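Local coordinates for Udp-n-acetylglucosamine pyrophosphorylase (Trypanosoma brucei, PDB 4BQH), which probably catalyses the formation of UDP-N-acetylglucosamine and diphosphate from UTP and N-acetylglucosamine 1-phosphate, at residues A[365-373]-A[406-414]. Residues are numbered along the deposited sequence; the frame is centred on the assembly and turned at random. Where two conformers were deposited one is given.
Sequences HFMSLAAER and LFRFVDECD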
ATOM      1  N   HIS A 365      10.949 -12.654   6.015  1.00 12.51           N
ATOM      2  CA  HIS A 365      12.339 -12.471   6.446  1.00 13.13           C
ATOM      3  C   HIS A 365      12.789 -11.040   6.270  1.00 11.97           C
ATOM      4  O   HIS A 365      13.394 -10.466   7.196  1.00 11.26           O
ATOM      5  CB  HIS A 365      13.293 -13.386   5.673  1.00 16.38           C
ATOM      6  CG  HIS A 365      14.700 -13.437   6.251  1.00 19.20           C
ATOM      7  ND1 HIS A 365      15.665 -14.216   5.733  1.00 22.67           N
ATOM      8  CD2 HIS A 365      15.263 -12.810   7.362  1.00 22.40           C
ATOM      9  CE1 HIS A 365      16.803 -14.065   6.446  1.00 22.59           C
ATOM     10  NE2 HIS A 365      16.564 -13.203   7.431  1.00 23.08           N
ATOM     11  N   PHE A 366      12.511 -10.449   5.096  1.00 10.46           N
ATOM     12  CA  PHE A 366      12.862  -9.029   4.907  1.00  9.39           C
ATOM     13  C   PHE A 366      12.139  -8.130   5.910  1.00  9.41           C
ATOM     14  O   PHE A 366      12.750  -7.208   6.460  1.00  8.88           O
ATOM     15  CB  PHE A 366      12.612  -8.528   3.468  1.00  9.46           C
ATOM     16  CG  PHE A 366      12.927  -7.064   3.299  1.00  9.20           C
ATOM     17  CD1 PHE A 366      14.243  -6.640   3.202  1.00  9.34           C
ATOM     18  CD2 PHE A 366      11.915  -6.099   3.331  1.00  9.59           C
ATOM     19  CE1 PHE A 366      14.542  -5.280   3.111  1.00  9.17           C
ATOM     20  CE2 PHE A 366      12.227  -4.743   3.198  1.00  9.06           C
ATOM     21  CZ  PHE A 366      13.539  -4.343   3.082  1.00  8.93           C
ATOM     22  N   MET A 367      10.838  -8.361   6.116  1.00  9.25           N
ATOM     23  CA  MET A 367      10.112  -7.508   7.067  1.00  9.96           C
ATOM     24  C   MET A 367      10.772  -7.550   8.446  1.00 10.74           C
ATOM     25  O   MET A 367      10.882  -6.524   9.129  1.00 10.67           O
ATOM     26  CB  MET A 367       8.642  -7.899   7.139  1.00 10.43           C
ATOM     27  CG  MET A 367       7.906  -7.760   5.803  1.00 11.43           C
ATOM     28  SD  MET A 367       8.007  -6.139   5.029  1.00 13.51           S
ATOM     29  CE  MET A 367       6.996  -5.164   6.160  1.00 12.13           C
ATOM     30  N   SER A 368      11.169  -8.749   8.865  1.00 10.92           N
ATOM     31  CA  SER A 368      11.880  -8.947  10.134  0.50 11.16           C
ATOM     32  C   SER A 368      13.233  -8.243  10.181  1.00 11.02           C
ATOM     33  O   SER A 368      13.562  -7.549  11.142  1.00 10.72           O
ATOM     34  CB  SER A 368      12.099 -10.446  10.369  0.50 11.89           C
ATOM     35  OG  SER A 368      10.861 -11.119  10.484  0.50 12.77           O
ATOM     36  N   LEU A 369      14.044  -8.444   9.155  1.00 10.73           N
ATOM     37  CA  LEU A 369      15.404  -7.929   9.184  1.00 10.47           C
ATOM     38  C   LEU A 369      15.366  -6.413   9.069  1.00 10.29           C
ATOM     39  O   LEU A 369      16.167  -5.727   9.709  1.00  9.78           O
ATOM     40  CB  LEU A 369      16.228  -8.520   8.020  1.00 10.83           C
ATOM     41  CG  LEU A 369      17.720  -8.128   7.950  1.00 11.48           C
ATOM     42  CD1 LEU A 369      18.537  -9.280   7.375  1.00 11.98           C
ATOM     43  CD2 LEU A 369      17.927  -6.939   7.032  1.00 11.40           C
ATOM     44  N   ALA A 370      14.483  -5.905   8.209  1.00 10.02           N
ATOM     45  CA  ALA A 370      14.383  -4.465   7.981  1.00  9.94           C
ATOM     46  C   ALA A 370      13.977  -3.804   9.273  1.00 10.17           C
ATOM     47  O   ALA A 370      14.515  -2.740   9.622  1.00 10.49           O
ATOM     48  CB  ALA A 370      13.368  -4.136   6.882  1.00  9.72           C
ATOM     49  N   ALA A 371      13.036  -4.415   9.988  1.00 10.41           N
ATOM     50  CA  ALA A 371      12.622  -3.836  11.285  1.00 10.91           C
ATOM     51  C   ALA A 371      13.784  -3.765  12.272  1.00 11.89           C
ATOM     52  O   ALA A 371      13.996  -2.716  12.897  1.00 11.98           O
ATOM     53  CB  ALA A 371      11.437  -4.579  11.876  1.00 11.42           C
ATOM     54  N   GLU A 372      14.563  -4.845  12.355  1.00 12.30           N
ATOM     55  CA  GLU A 372      15.752  -4.871  13.225  1.00 13.95           C
ATOM     56  C   GLU A 372      16.726  -3.765  12.829  1.00 13.51           C
ATOM     57  O   GLU A 372      17.173  -2.992  13.686  1.00 13.99           O
ATOM     58  CB  GLU A 372      16.427  -6.247  13.189  1.00 16.99           C
ATOM     59  CG  GLU A 372      17.208  -6.575  14.462  1.00 22.74           C
ATOM     60  CD  GLU A 372      17.268  -8.079  14.754  1.00 25.08           C
ATOM     61  OE1 GLU A 372      17.982  -8.773  14.019  1.00 27.27           O
ATOM     62  OE2 GLU A 372      16.608  -8.559  15.725  1.00 28.77           O
ATOM     63  N   ARG A 373      17.038  -3.660  11.536  1.00 13.13           N
ATOM     64  CA  ARG A 373      17.951  -2.598  11.079  1.00 12.73           C
ATOM     65  C   ARG A 373      17.391  -1.217  11.339  1.00 12.81           C
ATOM     66  O   ARG A 373      18.131  -0.285  11.654  1.00 12.36           O
ATOM     67  CB  ARG A 373      18.252  -2.708   9.592  1.00 13.10           C
ATOM     68  CG  ARG A 373      19.056  -3.940   9.198  1.00 13.36           C
ATOM     69  CD  ARG A 373      20.521  -3.948   9.700  1.00 14.29           C
ATOM     70  NE  ARG A 373      21.038  -5.231   9.272  1.00 14.91           N
ATOM     71  CZ  ARG A 373      20.887  -6.379   9.929  1.00 15.40           C
ATOM     72  NH1 ARG A 373      20.349  -6.419  11.150  1.00 16.28           N
ATOM     73  NH2 ARG A 373      21.331  -7.492   9.372  1.00 17.16           N
ATOM     74  N   LEU A 406      14.601   1.252   3.305  1.00  9.50           N
ATOM     75  CA  LEU A 406      15.168   0.023   3.857  1.00  9.73           C
ATOM     76  C   LEU A 406      15.615  -0.981   2.791  1.00  9.60           C
ATOM     77  O   LEU A 406      16.172  -2.039   3.136  1.00  9.68           O
ATOM     78  CB  LEU A 406      14.172  -0.644   4.819  1.00 10.11           C
ATOM     79  CG  LEU A 406      13.975   0.050   6.189  1.00 10.68           C
ATOM     80  CD1 LEU A 406      15.240   0.127   7.027  1.00 10.70           C
ATOM     81  CD2 LEU A 406      13.413   1.436   5.972  1.00 11.06           C
ATOM     82  N   PHE A 407      15.373  -0.693   1.516  1.00  9.28           N
ATOM     83  CA  PHE A 407      15.707  -1.704   0.506  1.00  9.69           C
ATOM     84  C   PHE A 407      17.215  -1.930   0.382  1.00 10.01           C
ATOM     85  O   PHE A 407      17.643  -2.961  -0.128  1.00  9.78           O
ATOM     86  CB  PHE A 407      15.126  -1.366  -0.875  1.00  9.35           C
ATOM     87  CG  PHE A 407      13.619  -1.332  -0.907  1.00  9.35           C
ATOM     88  CD1 PHE A 407      12.872  -2.022   0.028  1.00  9.80           C
ATOM     89  CD2 PHE A 407      12.964  -0.649  -1.937  1.00  9.64           C
ATOM     90  CE1 PHE A 407      11.469  -1.993  -0.021  1.00  9.74           C
ATOM     91  CE2 PHE A 407      11.577  -0.604  -1.992  1.00  9.42           C
ATOM     92  CZ  PHE A 407      10.840  -1.272  -1.029  1.00  9.83           C
ATOM     93  N   ARG A 408      18.012  -0.960   0.834  1.00 11.02           N
ATOM     94  CA  ARG A 408      19.476  -1.117   0.851  1.00 12.39           C
ATOM     95  C   ARG A 408      19.936  -2.346   1.659  1.00 12.08           C
ATOM     96  O   ARG A 408      21.060  -2.813   1.476  1.00 12.06           O
ATOM     97  CB  ARG A 408      20.118   0.147   1.428  1.00 14.55           C
ATOM     98  CG  ARG A 408      19.793   0.368   2.882  1.00 18.16           C
ATOM     99  CD  ARG A 408      20.844   1.254   3.520  1.00 24.41           C
ATOM    100  NE  ARG A 408      20.406   2.627   3.589  1.00 30.23           N
ATOM    101  CZ  ARG A 408      21.142   3.606   4.118  1.00 32.35           C
ATOM    102  NH1 ARG A 408      22.348   3.351   4.629  1.00 34.19           N
ATOM    103  NH2 ARG A 408      20.671   4.836   4.133  1.00 29.81           N
ATOM    104  N   PHE A 409      19.064  -2.856   2.540  1.00 10.99           N
ATOM    105  CA  PHE A 409      19.388  -4.008   3.386  1.00 11.13           C
ATOM    106  C   PHE A 409      18.977  -5.349   2.806  1.00 11.33           C
ATOM    107  O   PHE A 409      19.231  -6.394   3.433  1.00 11.19           O
ATOM    108  CB  PHE A 409      18.770  -3.842   4.786  1.00 11.76           C
ATOM    109  CG  PHE A 409      19.222  -2.597   5.480  1.00 12.82           C
ATOM    110  CD1 PHE A 409      20.551  -2.463   5.896  1.00 13.29           C
ATOM    111  CD2 PHE A 409      18.333  -1.556   5.709  1.00 12.68           C
ATOM    112  CE1 PHE A 409      20.978  -1.299   6.533  1.00 14.25           C
ATOM    113  CE2 PHE A 409      18.742  -0.376   6.326  1.00 12.93           C
ATOM    114  CZ  PHE A 409      20.076  -0.258   6.757  1.00 13.25           C
ATOM    115  N   VAL A 410      18.359  -5.336   1.622  1.00 10.27           N
ATOM    116  CA  VAL A 410      17.682  -6.536   1.104  1.00 11.00           C
ATOM    117  C   VAL A 410      18.580  -7.770   0.992  1.00 11.83           C
ATOM    118  O   VAL A 410      18.145  -8.876   1.303  1.00 12.67           O
ATOM    119  CB  VAL A 410      16.996  -6.257  -0.243  1.00 10.50           C
ATOM    120  CG1 VAL A 410      18.038  -5.933  -1.330  1.00 10.57           C
ATOM    121  CG2 VAL A 410      16.081  -7.417  -0.640  1.00 11.35           C
ATOM    122  N   ASP A 411      19.830  -7.595   0.584  1.00 12.39           N
ATOM    123  CA  ASP A 411      20.644  -8.795   0.369  1.00 14.45           C
ATOM    124  C   ASP A 411      21.218  -9.386   1.646  1.00 15.12           C
ATOM    125  O   ASP A 411      21.767 -10.499   1.636  1.00 16.73           O
ATOM    126  CB  ASP A 411      21.715  -8.525  -0.689  1.00 15.94           C
ATOM    127  CG  ASP A 411      21.099  -8.369  -2.073  1.00 17.53           C
ATOM    128  OD1 ASP A 411      20.242  -9.198  -2.436  1.00 17.94           O
ATOM    129  OD2 ASP A 411      21.458  -7.426  -2.791  1.00 21.56           O
ATOM    130  N   GLU A 412      21.075  -8.659   2.751  1.00 14.38           N
ATOM    131  CA  GLU A 412      21.484  -9.187   4.060  1.00 14.60           C
ATOM    132  C   GLU A 412      20.601 -10.347   4.515  1.00 14.42           C
ATOM    133  O   GLU A 412      20.934 -11.046   5.470  1.00 14.21           O
ATOM    134  CB  GLU A 412      21.487  -8.064   5.094  1.00 14.21           C
ATOM    135  CG  GLU A 412      22.480  -6.983   4.708  1.00 14.90           C
ATOM    136  CD  GLU A 412      22.549  -5.867   5.707  1.00 14.79           C
ATOM    137  OE1 GLU A 412      21.927  -5.980   6.772  1.00 14.55           O
ATOM    138  OE2 GLU A 412      23.241  -4.870   5.423  1.00 15.21           O
ATOM    139  N   CYS A 413      19.492 -10.572   3.804  1.00 13.82           N
ATOM    140  CA  CYS A 413      18.596 -11.672   4.119  1.00 14.75           C
ATOM    141  C   CYS A 413      19.144 -13.027   3.670  1.00 15.03           C
ATOM    142  O   CYS A 413      18.636 -14.060   4.098  1.00 16.41           O
ATOM    143  CB  CYS A 413      17.230 -11.462   3.444  1.00 14.45           C
ATOM    144  SG  CYS A 413      16.341 -10.006   4.054  1.00 15.50           S
ATOM    145  N   ASP A 414      20.106 -13.025   2.754  1.00 15.18           N
ATOM    146  CA  ASP A 414      20.661 -14.290   2.246  1.00 16.72           C
ATOM    147  C   ASP A 414      22.109 -14.478   2.701  1.00 17.76           C
ATOM    148  O   ASP A 414      22.878 -13.528   2.729  1.00 17.98           O
ATOM    149  CB  ASP A 414      20.568 -14.372   0.715  1.00 16.56           C
ATOM    150  CG  ASP A 414      19.129 -14.413   0.208  1.00 15.97           C
ATOM    151  OD1 ASP A 414      18.301 -15.134   0.793  1.00 15.65           O
ATOM    152  OD2 ASP A 414      18.843 -13.702  -0.785  1.00 17.47           O
TER
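Phe366, Leu369 and Cys413 form the apolar centre of a helix-to-turn packing contact, with an Arg373–Glu412 salt bridge beside it. It lies in the GT-A-like nucleotidyltransferase fold of the UDPGP family. Helix 364-374 follows strand 359-363 of the mixed sheet. Segment 406-414 includes a 3-10 segment at 410-413 and belongs to the connection between strands 394-400 and 423-427.

The Phe366 ring meets Leu406, Phe407, Val410 and Cys413. Its CG is anti to the backbone N (chi1 178°), which sends the ring along the helix side toward the turns. CZ lies 3.5 Å from Leu406 O, which sits at the ring edge. The same CZ meets the edge of the Phe407 ring, 3.9 Å from its CD1, and the two side chains cross at about a right angle. Val304 of strand 304-309 also touches both phenylalanines. Cys413 SG lies at the edge of the Phe366 ring and over a face of the His365 ring, 4.4 Å from the imidazole centroid.

Leu369 reaches segment 406-414 with both methyls. CD1 rests 3.5 Å from Glu412 O, and CD2 packs 3.9 Å from Phe409 CB. On the far side of the helix, Ala371 touches the bound inhibitor 9VU.

Arg373 lays its aliphatic part over Phe409. Its CB forms a CH-pi contact 4.0 Å from the ring centroid, while Arg408 CG covers the opposite face. The arginine chain bends at chi2 (-68°), bringing the guanidinium to Glu412. Both bonds go to one carboxylate oxygen, close to the guanidinium plane: NE to Glu412 OE1 at 2.8 Å and NH2 to that same OE1 at 3.1 Å.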